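Local coordinates for DegT/DnrJ/EryC1/StrS aminotransferase (Brucella abortus 2308, PDB 4QGR), which binds pyridoxal 5'-phosphate and probably acts as an aminotransferase of the DegT/DnrJ/EryC1/StrS family, transferring amino groups with the help of that cofactor, at residues H59-A64 / M210-A215; L165-D170 / F187-A192; A271-E276 / D366-I371. All blocks are in the same frame, centred on the assembly; numbering follows the deposited sequence.

Contact 1 (H59-A64 / M210-A215)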
ATOM      1  N   HIS A  59      11.995 -11.555  14.196  1.00 17.22           N
ATOM      2  CA  HIS A  59      11.474 -11.393  12.829  1.00 16.77           C
ATOM      3  C   HIS A  59      10.996  -9.992  12.589  1.00 15.45           C
ATOM      4  O   HIS A  59      10.128  -9.512  13.319  1.00 15.95           O
ATOM      5  CB  HIS A  59      10.318 -12.375  12.535  1.00 17.26           C
ATOM      6  CG  HIS A  59      10.681 -13.811  12.800  1.00 18.00           C
ATOM      7  ND1 HIS A  59      11.387 -14.577  11.898  1.00 19.45           N
ATOM      8  CD2 HIS A  59      10.479 -14.593  13.885  1.00 18.74           C
ATOM      9  CE1 HIS A  59      11.626 -15.773  12.423  1.00 20.47           C
ATOM     10  NE2 HIS A  59      11.068 -15.813  13.624  1.00 20.45           N
ATOM     11  N   VAL A  60      11.490  -9.369  11.514  1.00 14.38           N
ATOM     12  CA  VAL A  60      10.987  -8.063  11.054  1.00 13.68           C
ATOM     13  C   VAL A  60      10.490  -8.266   9.646  1.00 13.65           C
ATOM     14  O   VAL A  60      11.230  -8.797   8.776  1.00 14.14           O
ATOM     15  CB  VAL A  60      12.064  -6.981  11.034  1.00 13.56           C
ATOM     16  CG1 VAL A  60      11.504  -5.677  10.406  1.00 12.97           C
ATOM     17  CG2 VAL A  60      12.629  -6.769  12.450  1.00 13.95           C
ATOM     18  N   ILE A  61       9.229  -7.903   9.434  1.00 13.25           N
ATOM     19  CA  ILE A  61       8.580  -8.094   8.135  1.00 12.99           C
ATOM     20  C   ILE A  61       8.237  -6.698   7.600  1.00 12.49           C
ATOM     21  O   ILE A  61       7.207  -6.100   7.960  1.00 11.53           O
ATOM     22  CB  ILE A  61       7.317  -8.948   8.261  1.00 13.05           C
ATOM     23  CG1 ILE A  61       7.601 -10.296   8.937  1.00 14.19           C
ATOM     24  CG2 ILE A  61       6.706  -9.160   6.877  1.00 13.24           C
ATOM     25  CD1 ILE A  61       7.337 -10.267  10.425  1.00 14.19           C
ATOM     26  N   ALA A  62       9.086  -6.198   6.716  1.00 12.52           N
ATOM     27  CA  ALA A  62       8.863  -4.853   6.142  1.00 12.30           C
ATOM     28  C   ALA A  62       7.632  -4.885   5.246  1.00 12.31           C
ATOM     29  O   ALA A  62       7.334  -5.910   4.659  1.00 12.18           O
ATOM     30  CB  ALA A  62      10.107  -4.377   5.385  1.00 12.86           C
ATOM     31  N   CYS A  63       6.892  -3.770   5.172  1.00 11.48           N
ATOM     32  CA  CYS A  63       5.705  -3.694   4.308  1.00 11.67           C
ATOM     33  C   CYS A  63       5.493  -2.260   3.843  1.00 11.55           C
ATOM     34  O   CYS A  63       6.372  -1.395   4.046  1.00 11.01           O
ATOM     35  CB  CYS A  63       4.481  -4.245   5.054  1.00 11.42           C
ATOM     36  SG  CYS A  63       4.117  -3.493   6.665  1.00 12.01           S
ATOM     37  N   ALA A  64       4.330  -1.970   3.272  1.00 11.67           N
ATOM     38  CA  ALA A  64       4.170  -0.742   2.540  1.00 12.10           C
ATOM     39  C   ALA A  64       3.833   0.487   3.352  1.00 11.93           C
ATOM     40  O   ALA A  64       4.117   1.601   2.896  1.00 11.48           O
ATOM     41  CB  ALA A  64       3.114  -0.900   1.455  1.00 12.77           C
ATOM     42  N   MET A 210       6.291  -4.929  10.401  1.00 11.33           N
ATOM     43  CA  MET A 210       5.682  -5.759  11.466  1.00 11.49           C
ATOM     44  C   MET A 210       6.791  -6.514  12.144  1.00 12.26           C
ATOM     45  O   MET A 210       7.813  -6.805  11.524  1.00 12.66           O
ATOM     46  CB  MET A 210       4.642  -6.726  10.910  1.00 11.88           C
ATOM     47  CG  MET A 210       3.543  -5.996  10.136  1.00 12.23           C
ATOM     48  SD  MET A 210       2.449  -7.066   9.193  1.00 12.98           S
ATOM     49  CE  MET A 210       3.599  -7.579   7.926  1.00 13.57           C
ATOM     50  N   PHE A 211       6.558  -6.838  13.412  1.00 12.13           N
ATOM     51  CA  PHE A 211       7.554  -7.417  14.295  1.00 12.96           C
ATOM     52  C   PHE A 211       6.962  -8.599  15.061  1.00 12.96           C
ATOM     53  O   PHE A 211       5.836  -8.528  15.563  1.00 13.18           O
ATOM     54  CB  PHE A 211       8.033  -6.369  15.296  1.00 12.95           C
ATOM     55  CG  PHE A 211       8.372  -5.040  14.678  1.00 12.99           C
ATOM     56  CD1 PHE A 211       9.491  -4.917  13.861  1.00 13.39           C
ATOM     57  CD2 PHE A 211       7.602  -3.927  14.908  1.00 13.19           C
ATOM     58  CE1 PHE A 211       9.847  -3.710  13.296  1.00 13.74           C
ATOM     59  CE2 PHE A 211       7.928  -2.717  14.304  1.00 12.71           C
ATOM     60  CZ  PHE A 211       9.055  -2.595  13.519  1.00 13.39           C
ATOM     61  N   THR A 212       7.703  -9.706  15.166  1.00 13.50           N
ATOM     62  CA  THR A 212       7.238 -10.787  16.004  1.00 13.76           C
ATOM     63  C   THR A 212       8.375 -11.758  16.288  1.00 14.98           C
ATOM     64  O   THR A 212       9.334 -11.858  15.526  1.00 14.03           O
ATOM     65  CB  THR A 212       6.057 -11.550  15.377  1.00 14.01           C
ATOM     66  OG1 THR A 212       5.507 -12.462  16.339  1.00 14.60           O
ATOM     67  CG2 THR A 212       6.444 -12.277  14.095  1.00 13.89           C
ATOM     68  N   ASN A 213       8.253 -12.433  17.432  1.00 16.42           N
ATOM     69  CA  ASN A 213       9.117 -13.575  17.730  1.00 18.98           C
ATOM     70  C   ASN A 213       8.590 -14.927  17.307  1.00 19.48           C
ATOM     71  O   ASN A 213       9.279 -15.937  17.456  1.00 20.98           O
ATOM     72  CB  ASN A 213       9.424 -13.610  19.216  1.00 21.16           C
ATOM     73  CG  ASN A 213      10.324 -12.484  19.638  1.00 22.97           C
ATOM     74  OD1 ASN A 213      11.198 -12.070  18.906  1.00 22.42           O
ATOM     75  ND2 ASN A 213      10.113 -11.986  20.853  1.00 25.37           N
ATOM     76  N   ASP A 214       7.384 -14.951  16.777  1.00 19.61           N
ATOM     77  CA  ASP A 214       6.737 -16.194  16.333  1.00 20.06           C
ATOM     78  C   ASP A 214       7.073 -16.465  14.860  1.00 19.55           C
ATOM     79  O   ASP A 214       6.571 -15.780  13.953  1.00 18.47           O
ATOM     80  CB  ASP A 214       5.247 -16.045  16.564  1.00 20.42           C
ATOM     81  CG  ASP A 214       4.411 -17.246  16.080  1.00 23.11           C
ATOM     82  OD1 ASP A 214       4.838 -18.059  15.259  1.00 23.66           O
ATOM     83  OD2 ASP A 214       3.259 -17.323  16.526  1.00 28.31           O
ATOM     84  N   ALA A 215       7.887 -17.491  14.606  1.00 20.35           N
ATOM     85  CA  ALA A 215       8.292 -17.806  13.216  1.00 20.98           C
ATOM     86  C   ALA A 215       7.113 -18.153  12.291  1.00 21.75           C
ATOM     87  O   ALA A 215       7.111 -17.795  11.116  1.00 20.93           O
ATOM     88  CB  ALA A 215       9.327 -18.935  13.187  1.00 22.54           C
TER
HETATM   89  O   HOH W   1      11.354 -17.566  15.817  1.00 30.24           O
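His-59 and Thr-212 form a hydrogen-bonded antiparallel pair, and the histidine reaches past its partner to the turn beyond. His-59 CB rests 3.2 Å from Thr-212 O and close to the threonine methyl; chi1 of -54° then turns CG anti to the carbonyl carbon. CG and CD2 keep Thr-212 O at the ring edge, near the plane, and CD2 also borders Asn-213 C. CE1 nears CB of Ala-215, and His-59 NE2 lies 3.4 Å from Ala-215 CA, the small alanine letting the first turn of the helix come up to the ring nitrogen. A water joins NE2 to Asn-213 O, donating to the latter, and so ties the ring to the turn. Thr-212 OG1 accepts from Asp-214 N (3.1 Å), an ST turn, and also pairs with His-189 O; Asp-214 then N-caps helix 215-224. Farther along, Ile-61 N meets Met-210 O at 2.8 Å in an almost straight bond (178°). On the same face as His-59, Met-210 bends at chi3, and its CE lies 3.6 Å from Ile-61 CG2, flexible sulfur chain against branched aliphatic. The opposite face carries Val-60 beside Phe-211. This pairing puts strand 59-63 at the edge of the mixed sheet characteristic of the large domain of fold-type I PLP enzymes.

Contact 2 (L165-D170 / F187-A192). With PLP (pyridoxal-5'-phosphate), chain E.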
ATOM      1  N   LEU A 165      -6.990 -13.501  23.945  1.00 20.46           N
ATOM      2  CA  LEU A 165      -7.055 -12.496  22.870  1.00 17.50           C
ATOM      3  C   LEU A 165      -5.678 -12.242  22.262  1.00 16.31           C
ATOM      4  O   LEU A 165      -4.657 -12.299  22.944  1.00 16.32           O
ATOM      5  CB  LEU A 165      -7.624 -11.178  23.393  1.00 17.62           C
ATOM      6  CG  LEU A 165      -8.999 -11.284  24.086  1.00 18.20           C
ATOM      7  CD1 LEU A 165      -9.527  -9.955  24.622  1.00 18.17           C
ATOM      8  CD2 LEU A 165     -10.007 -11.919  23.131  1.00 18.63           C
ATOM      9  N   PHE A 166      -5.694 -11.855  20.996  1.00 15.33           N
ATOM     10  CA  PHE A 166      -4.513 -11.498  20.229  1.00 15.08           C
ATOM     11  C   PHE A 166      -4.187 -10.022  20.427  1.00 14.25           C
ATOM     12  O   PHE A 166      -5.078  -9.170  20.330  1.00 14.34           O
ATOM     13  CB  PHE A 166      -4.853 -11.772  18.760  1.00 14.95           C
ATOM     14  CG  PHE A 166      -3.702 -11.695  17.805  1.00 15.32           C
ATOM     15  CD1 PHE A 166      -2.654 -12.623  17.835  1.00 16.48           C
ATOM     16  CD2 PHE A 166      -3.732 -10.785  16.759  1.00 15.36           C
ATOM     17  CE1 PHE A 166      -1.632 -12.542  16.902  1.00 15.86           C
ATOM     18  CE2 PHE A 166      -2.737 -10.730  15.816  1.00 15.34           C
ATOM     19  CZ  PHE A 166      -1.682 -11.616  15.882  1.00 15.90           C
ATOM     20  N   ILE A 167      -2.928  -9.712  20.695  1.00 13.64           N
ATOM     21  CA  ILE A 167      -2.524  -8.333  20.910  1.00 13.55           C
ATOM     22  C   ILE A 167      -1.608  -7.882  19.822  1.00 12.89           C
ATOM     23  O   ILE A 167      -0.546  -8.475  19.591  1.00 13.19           O
ATOM     24  CB  ILE A 167      -1.802  -8.119  22.265  1.00 14.52           C
ATOM     25  CG1 ILE A 167      -2.749  -8.465  23.415  1.00 15.49           C
ATOM     26  CG2 ILE A 167      -1.324  -6.704  22.399  1.00 14.38           C
ATOM     27  CD1 ILE A 167      -2.055  -8.525  24.734  1.00 16.67           C
ATOM     28  N   ILE A 168      -2.028  -6.800  19.159  1.00 12.35           N
ATOM     29  CA  ILE A 168      -1.224  -6.139  18.141  1.00 12.23           C
ATOM     30  C   ILE A 168      -0.768  -4.804  18.734  1.00 11.53           C
ATOM     31  O   ILE A 168      -1.610  -3.932  19.056  1.00 11.92           O
ATOM     32  CB  ILE A 168      -2.010  -5.846  16.862  1.00 12.21           C
ATOM     33  CG1 ILE A 168      -2.558  -7.124  16.232  1.00 13.20           C
ATOM     34  CG2 ILE A 168      -1.112  -5.055  15.903  1.00 12.32           C
ATOM     35  CD1 ILE A 168      -3.649  -6.881  15.194  1.00 13.91           C
ATOM     36  N   GLU A 169       0.531  -4.637  18.885  1.00 11.17           N
ATOM     37  CA  GLU A 169       1.056  -3.358  19.415  1.00 11.00           C
ATOM     38  C   GLU A 169       1.100  -2.368  18.249  1.00 10.68           C
ATOM     39  O   GLU A 169       1.796  -2.623  17.285  1.00 11.09           O
ATOM     40  CB  GLU A 169       2.466  -3.529  19.969  1.00 11.41           C
ATOM     41  CG  GLU A 169       3.158  -2.196  20.280  1.00 11.57           C
ATOM     42  CD  GLU A 169       4.568  -2.307  20.792  1.00 12.29           C
ATOM     43  OE1 GLU A 169       5.139  -3.395  20.616  1.00 13.52           O
ATOM     44  OE2 GLU A 169       5.094  -1.300  21.387  1.00 12.47           O
ATOM     45  N   ASP A 170       0.324  -1.285  18.301  1.00  9.89           N
ATOM     46  CA  ASP A 170       0.438  -0.218  17.300  1.00  9.98           C
ATOM     47  C   ASP A 170       1.593   0.730  17.753  1.00  9.92           C
ATOM     48  O   ASP A 170       1.389   1.658  18.509  1.00 10.45           O
ATOM     49  CB  ASP A 170      -0.867   0.516  17.058  1.00  9.90           C
ATOM     50  CG  ASP A 170      -0.772   1.553  15.948  1.00  9.78           C
ATOM     51  OD1 ASP A 170       0.367   1.740  15.413  1.00 10.14           O
ATOM     52  OD2 ASP A 170      -1.813   2.188  15.611  1.00 10.52           O
ATOM     53  N   PHE A 187       6.341  -5.786  22.032  1.00 14.22           N
ATOM     54  CA  PHE A 187       5.210  -6.152  22.874  1.00 15.14           C
ATOM     55  C   PHE A 187       4.099  -6.870  22.072  1.00 15.60           C
ATOM     56  O   PHE A 187       4.078  -6.864  20.838  1.00 15.10           O
ATOM     57  CB  PHE A 187       4.665  -4.911  23.577  1.00 14.82           C
ATOM     58  CG  PHE A 187       5.654  -4.247  24.518  1.00 15.50           C
ATOM     59  CD1 PHE A 187       5.876  -4.774  25.793  1.00 16.51           C
ATOM     60  CD2 PHE A 187       6.346  -3.099  24.150  1.00 15.12           C
ATOM     61  CE1 PHE A 187       6.758  -4.143  26.668  1.00 17.41           C
ATOM     62  CE2 PHE A 187       7.243  -2.468  25.012  1.00 16.24           C
ATOM     63  CZ  PHE A 187       7.447  -3.009  26.285  1.00 17.26           C
ATOM     64  N   GLY A 188       3.177  -7.486  22.798  1.00 16.63           N
ATOM     65  CA  GLY A 188       2.073  -8.232  22.190  1.00 17.37           C
ATOM     66  C   GLY A 188       2.495  -9.479  21.461  1.00 17.39           C
ATOM     67  O   GLY A 188       3.650  -9.946  21.583  1.00 18.10           O
ATOM     68  N   HIS A 189       1.586 -10.019  20.672  1.00 16.90           N
ATOM     69  CA  HIS A 189       1.900 -11.145  19.778  1.00 17.77           C
ATOM     70  C   HIS A 189       2.710 -10.675  18.550  1.00 16.27           C
ATOM     71  O   HIS A 189       3.505 -11.424  17.960  1.00 15.16           O
ATOM     72  CB  HIS A 189       0.598 -11.833  19.337  1.00 18.97           C
ATOM     73  CG  HIS A 189      -0.114 -12.565  20.441  1.00 21.47           C
ATOM     74  ND1 HIS A 189      -1.072 -11.970  21.241  1.00 21.07           N
ATOM     75  CD2 HIS A 189      -0.028 -13.860  20.856  1.00 22.98           C
ATOM     76  CE1 HIS A 189      -1.504 -12.837  22.136  1.00 23.06           C
ATOM     77  NE2 HIS A 189      -0.902 -14.002  21.914  1.00 23.78           N
ATOM     78  N   VAL A 190       2.476  -9.423  18.177  1.00 14.61           N
ATOM     79  CA  VAL A 190       3.032  -8.828  16.981  1.00 14.28           C
ATOM     80  C   VAL A 190       2.978  -7.309  17.166  1.00 13.46           C
ATOM     81  O   VAL A 190       2.039  -6.766  17.779  1.00 12.64           O
ATOM     82  CB  VAL A 190       2.224  -9.279  15.721  1.00 14.44           C
ATOM     83  CG1 VAL A 190       0.805  -8.778  15.792  1.00 15.06           C
ATOM     84  CG2 VAL A 190       2.857  -8.898  14.408  1.00 14.75           C
ATOM     85  N   GLY A 191       4.004  -6.644  16.652  1.00 13.28           N
ATOM     86  CA  GLY A 191       4.068  -5.204  16.647  1.00 12.54           C
ATOM     87  C   GLY A 191       3.962  -4.698  15.233  1.00 12.83           C
ATOM     88  O   GLY A 191       4.317  -5.383  14.288  1.00 12.67           O
ATOM     89  N   ALA A 192       3.502  -3.451  15.121  1.00 12.53           N
ATOM     90  CA  ALA A 192       3.324  -2.768  13.862  1.00 12.50           C
ATOM     91  C   ALA A 192       3.916  -1.359  13.929  1.00 11.96           C
ATOM     92  O   ALA A 192       3.757  -0.671  14.941  1.00 12.76           O
ATOM     93  CB  ALA A 192       1.834  -2.655  13.549  1.00 12.32           C
TER
HETATM   94  N1  PLP E 403      -1.173   4.037  13.809  1.00 12.49           N
HETATM   95  C2  PLP E 403      -0.854   5.208  14.390  1.00 13.44           C
HETATM   96  C2A PLP E 403      -0.913   5.394  15.887  1.00 13.83           C
HETATM   97  C3  PLP E 403      -0.344   6.307  13.523  1.00 14.24           C
HETATM   98  O3  PLP E 403       0.023   7.447  14.096  1.00 13.36           O
HETATM   99  C4  PLP E 403      -0.357   6.105  12.050  1.00 15.06           C
HETATM  100  C4A PLP E 403       0.158   7.021  11.009  1.00 20.41           C
HETATM  101  O4A PLP E 403       1.162   7.686  11.165  1.00 26.40           O
HETATM  102  C5  PLP E 403      -0.749   4.777  11.560  1.00 14.25           C
HETATM  103  C6  PLP E 403      -1.141   3.806  12.486  1.00 12.83           C
HETATM  104  C5A PLP E 403      -0.764   4.475  10.077  1.00 12.98           C
HETATM  105  O4P PLP E 403       0.553   4.474   9.510  1.00 13.74           O
HETATM  106  P   PLP E 403       0.782   4.922   7.982  1.00 13.40           P
HETATM  107  O1P PLP E 403       2.188   4.470   7.596  1.00 12.60           O
HETATM  108  O2P PLP E 403      -0.332   4.339   7.152  1.00 12.87           O
HETATM  109  O3P PLP E 403       0.708   6.453   8.101  1.00 13.95           O
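Phe-166 sets CG anti to its backbone N (chi1 -170°) and His-189 sets CG anti to its carbonyl carbon (chi1 -69°), and the two rings meet, Phe-166 CD1 over one face of the imidazole, near parallel but slid apart. Strands 166-170 and 190-194 are parallel neighbours in the central sheet of a fold-type I PLP enzyme, with Glu-169 N to Val-190 O and Ala-192 N to Glu-169 O as rungs; His-189 lies just before the second strand. His-189 ND1 accepts a hydrogen bond from Ile-167 N at 3.0 Å, straight at 167° though the donor is tilted from the ring plane. Histidine suits the place by offering both this acceptor and a flat surface. Phe-166 CZ also packs on Val-190 CG1, which lies 3.8 Å from Ile-168 CG1. Gly-188 has positive phi, and a CB there would collide with Ile-167 O. The extended Glu-169 takes a bond from Phe-187 N at 3.0 Å on the syn side of OE1, and its OE2, which accepts from Gly-185 N, approaches the Phe-187 ring edge. Asp-170 ends the strand in the cofactor pocket, where Thr-95 OG1 bonds to Asp-170 OD2, the oxygen that lies 2.7 Å from the pyridine N1 of PLP.

Contact 3 (A271-E276 / D366-I371)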
ATOM      1  N   ALA A 271      12.847  16.710  25.659  1.00 16.12           N
ATOM      2  CA  ALA A 271      11.575  16.527  26.366  1.00 16.14           C
ATOM      3  C   ALA A 271      11.722  16.843  27.821  1.00 17.68           C
ATOM      4  O   ALA A 271      10.842  17.455  28.395  1.00 17.39           O
ATOM      5  CB  ALA A 271      11.055  15.120  26.206  1.00 15.92           C
ATOM      6  N   ARG A 272      12.824  16.400  28.431  1.00 19.24           N
ATOM      7  CA  ARG A 272      13.043  16.651  29.868  1.00 21.18           C
ATOM      8  C   ARG A 272      13.205  18.136  30.133  1.00 21.06           C
ATOM      9  O   ARG A 272      12.714  18.658  31.126  1.00 21.53           O
ATOM     10  CB  ARG A 272      14.240  15.839  30.395  1.00 23.14           C
ATOM     11  CG  ARG A 272      13.906  14.353  30.521  1.00 24.77           C
ATOM     12  CD  ARG A 272      15.073  13.502  31.039  1.00 27.31           C
ATOM     13  NE  ARG A 272      14.733  12.070  31.058  1.00 28.48           N
ATOM     14  CZ  ARG A 272      14.017  11.461  32.016  1.00 30.63           C
ATOM     15  NH1 ARG A 272      13.528  12.138  33.052  1.00 30.16           N
ATOM     16  NH2 ARG A 272      13.763  10.156  31.933  1.00 31.66           N
ATOM     17  N   ARG A 273      13.879  18.821  29.225  1.00 21.00           N
ATOM     18  CA  ARG A 273      14.048  20.265  29.359  1.00 22.92           C
ATOM     19  C   ARG A 273      12.694  20.993  29.244  1.00 21.77           C
ATOM     20  O   ARG A 273      12.429  21.921  30.028  1.00 23.13           O
ATOM     21  CB  ARG A 273      15.081  20.798  28.367  1.00 25.08           C
ATOM     22  CG  ARG A 273      15.557  22.211  28.670  1.00 27.90           C
ATOM     23  CD  ARG A 273      16.850  22.470  27.916  1.00 30.62           C
ATOM     24  NE  ARG A 273      17.394  23.783  28.250  1.00 32.93           N
ATOM     25  CZ  ARG A 273      17.193  24.909  27.571  1.00 33.93           C
ATOM     26  NH1 ARG A 273      16.475  24.934  26.455  1.00 33.88           N
ATOM     27  NH2 ARG A 273      17.764  26.035  27.999  1.00 35.14           N
ATOM     28  N   TYR A 274      11.834  20.600  28.310  1.00 19.94           N
ATOM     29  CA  TYR A 274      10.487  21.178  28.296  1.00 19.45           C
ATOM     30  C   TYR A 274       9.750  20.880  29.603  1.00 19.92           C
ATOM     31  O   TYR A 274       9.081  21.757  30.168  1.00 19.31           O
ATOM     32  CB  TYR A 274       9.636  20.571  27.189  1.00 18.23           C
ATOM     33  CG  TYR A 274       9.655  21.158  25.791  1.00 17.24           C
ATOM     34  CD1 TYR A 274       9.520  22.542  25.545  1.00 17.37           C
ATOM     35  CD2 TYR A 274       9.682  20.294  24.689  1.00 16.23           C
ATOM     36  CE1 TYR A 274       9.462  23.034  24.252  1.00 16.96           C
ATOM     37  CE2 TYR A 274       9.617  20.760  23.397  1.00 15.74           C
ATOM     38  CZ  TYR A 274       9.491  22.143  23.177  1.00 16.39           C
ATOM     39  OH  TYR A 274       9.388  22.595  21.892  1.00 16.23           O
ATOM     40  N   ASN A 275       9.806  19.624  30.048  1.00 19.73           N
ATOM     41  CA  ASN A 275       8.990  19.218  31.207  1.00 21.22           C
ATOM     42  C   ASN A 275       9.372  20.042  32.445  1.00 22.46           C
ATOM     43  O   ASN A 275       8.486  20.582  33.103  1.00 22.09           O
ATOM     44  CB  ASN A 275       9.104  17.717  31.508  1.00 21.30           C
ATOM     45  CG  ASN A 275       8.320  16.850  30.508  1.00 20.99           C
ATOM     46  OD1 ASN A 275       7.527  17.346  29.693  1.00 20.37           O
ATOM     47  ND2 ASN A 275       8.508  15.549  30.606  1.00 21.43           N
ATOM     48  N   GLU A 276      10.675  20.174  32.701  1.00 24.38           N
ATOM     49  CA  GLU A 276      11.150  20.905  33.882  1.00 26.88           C
ATOM     50  C   GLU A 276      10.821  22.394  33.792  1.00 26.25           C
ATOM     51  O   GLU A 276      10.510  23.017  34.789  1.00 27.40           O
ATOM     52  CB  GLU A 276      12.654  20.669  34.113  1.00 29.63           C
ATOM     53  CG  GLU A 276      12.936  19.227  34.540  1.00 32.01           C
ATOM     54  CD  GLU A 276      12.156  18.807  35.801  1.00 36.10           C
ATOM     55  OE1 GLU A 276      12.132  19.585  36.795  1.00 38.80           O
ATOM     56  OE2 GLU A 276      11.546  17.705  35.808  1.00 40.50           O
ATOM     57  N   ASP A 366      15.969  27.915  20.286  1.00 23.04           N
ATOM     58  CA  ASP A 366      14.591  27.807  19.846  1.00 23.17           C
ATOM     59  C   ASP A 366      13.687  27.263  20.971  1.00 22.41           C
ATOM     60  O   ASP A 366      12.588  27.777  21.239  1.00 22.28           O
ATOM     61  CB  ASP A 366      14.502  26.969  18.583  1.00 24.35           C
ATOM     62  CG  ASP A 366      14.901  27.756  17.338  1.00 26.18           C
ATOM     63  OD1 ASP A 366      14.970  29.003  17.394  1.00 28.97           O
ATOM     64  OD2 ASP A 366      15.130  27.124  16.305  1.00 28.54           O
ATOM     65  N   GLN A 367      14.178  26.269  21.680  1.00 21.99           N
ATOM     66  CA  GLN A 367      13.461  25.780  22.838  1.00 21.69           C
ATOM     67  C   GLN A 367      13.239  26.866  23.883  1.00 22.50           C
ATOM     68  O   GLN A 367      12.128  27.017  24.391  1.00 21.31           O
ATOM     69  CB  GLN A 367      14.173  24.574  23.444  1.00 21.84           C
ATOM     70  CG  GLN A 367      13.333  23.855  24.457  1.00 22.22           C
ATOM     71  CD  GLN A 367      13.823  22.451  24.753  1.00 22.82           C
ATOM     72  OE1 GLN A 367      15.010  22.167  24.717  1.00 24.11           O
ATOM     73  NE2 GLN A 367      12.893  21.561  25.050  1.00 22.16           N
ATOM     74  N   ASP A 368      14.271  27.647  24.188  1.00 23.04           N
ATOM     75  CA  ASP A 368      14.101  28.758  25.118  1.00 24.92           C
ATOM     76  C   ASP A 368      13.004  29.722  24.678  1.00 24.23           C
ATOM     77  O   ASP A 368      12.263  30.230  25.491  1.00 24.47           O
ATOM     78  CB  ASP A 368      15.414  29.547  25.284  1.00 26.47           C
ATOM     79  CG  ASP A 368      16.497  28.755  26.019  1.00 27.99           C
ATOM     80  OD1 ASP A 368      16.204  27.692  26.609  1.00 29.93           O
ATOM     81  OD2 ASP A 368      17.657  29.191  25.982  1.00 28.79           O
ATOM     82  N   LYS A 369      12.936  29.990  23.383  1.00 24.56           N
ATOM     83  CA  LYS A 369      11.967  30.923  22.855  1.00 24.49           C
ATOM     84  C   LYS A 369      10.567  30.354  23.053  1.00 22.56           C
ATOM     85  O   LYS A 369       9.628  31.064  23.494  1.00 21.13           O
ATOM     86  CB  LYS A 369      12.232  31.179  21.376  1.00 26.05           C
ATOM     87  CG  LYS A 369      11.343  32.254  20.790  1.00 28.34           C
ATOM     88  CD  LYS A 369      11.317  32.208  19.271  1.00 29.64           C
ATOM     89  CE  LYS A 369      10.705  33.499  18.739  1.00 32.72           C
ATOM     90  NZ  LYS A 369      10.440  33.423  17.266  1.00 34.47           N
ATOM     91  N   ILE A 370      10.436  29.058  22.762  1.00 20.64           N
ATOM     92  CA  ILE A 370       9.148  28.391  22.904  1.00 19.97           C
ATOM     93  C   ILE A 370       8.736  28.429  24.370  1.00 19.83           C
ATOM     94  O   ILE A 370       7.630  28.821  24.699  1.00 19.37           O
ATOM     95  CB  ILE A 370       9.203  26.938  22.370  1.00 19.46           C
ATOM     96  CG1 ILE A 370       9.448  26.904  20.850  1.00 19.45           C
ATOM     97  CG2 ILE A 370       7.925  26.196  22.687  1.00 19.25           C
ATOM     98  CD1 ILE A 370       9.996  25.603  20.333  1.00 19.58           C
ATOM     99  N   ILE A 371       9.636  28.024  25.255  1.00 20.35           N
ATOM    100  CA  ILE A 371       9.354  28.073  26.694  1.00 21.17           C
ATOM    101  C   ILE A 371       8.913  29.479  27.109  1.00 21.94           C
ATOM    102  O   ILE A 371       7.974  29.639  27.873  1.00 22.76           O
ATOM    103  CB  ILE A 371      10.568  27.575  27.525  1.00 21.85           C
ATOM    104  CG1 ILE A 371      10.635  26.063  27.447  1.00 22.01           C
ATOM    105  CG2 ILE A 371      10.496  28.011  28.984  1.00 22.99           C
ATOM    106  CD1 ILE A 371      12.011  25.498  27.719  1.00 22.95           C
TER
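Helices 271-276 and 366-371 run in nearly the same direction, 27° apart, with their axes 10.8 Å from each other, a spacing wide enough for long side chains to lie between them. Tyr-274 and Gln-367 meet at the centre. Gln-367 sets CG anti to its backbone N (chi1 -168°) and extends beyond it, and its NE2 ends 3.3 Å above the plane of the Tyr-274 ring, over its centre. The amide plane stands almost perpendicular to the ring, at 86°. The same nitrogen bonds to Ile-270 O, one turn back on the tyrosine's own helix, so glutamine suits a buried place where an amide can bond to a helix carbonyl and still pack on an aromatic face. Isoleucines from the second helix reach the rim of the ring: Ile-370 CG2 lies 3.8 Å from Tyr-274 CE1, while Ile-371 CG1 comes up to Tyr-274 CD1. Ile-370 CD1 also touches Tyr-274 OH, whose polar partner is Pro-357 O. Helix 364-377 thus packs on the end of the long helix 247-278, away from the cofactor site, in what is probably the small C-terminal domain of a fold-type I PLP enzyme. Toward solvent, Arg-273 carries the same extended form from CG to NE, its aliphatic CB, CG and CD passing Gln-367 OE1. Its guanidinium grips Asp-368 end-on, NH1 and NH2 both donating to OD1. The salt bridge from Arg-273 NH2 to Asp-368 OD1, at 2.7 Å, uses the syn lone pair; NH1 also comes from the syn side but tilted out of the carboxylate plane. Glu-364 OE1 adds a weak, long ion pair to Arg-273 NH2.

From the N terminus, strand 59-63 comes first, and contact 1 closes a long loop when residues 210-215 return beside it. Within that loop lies contact 2, whose shorter excursion from 165-170 to 187-192 is nested entirely inside. The two belong to one sheet: strand 190-194 leads on to strand 208-212, its neighbour, where Phe-211 N is probably hydrogen-bonded to Gly-191 O. Together they tie the edge strand through to the strand bearing the cofactor-binding aspartate. Contact 3 opens only after contact 1 has closed, joining the end of the long helix 247-278 to the C-terminal helix 364-377 on the opposite side of the chain's centre, with its centre about 34 Å from that of contact 2.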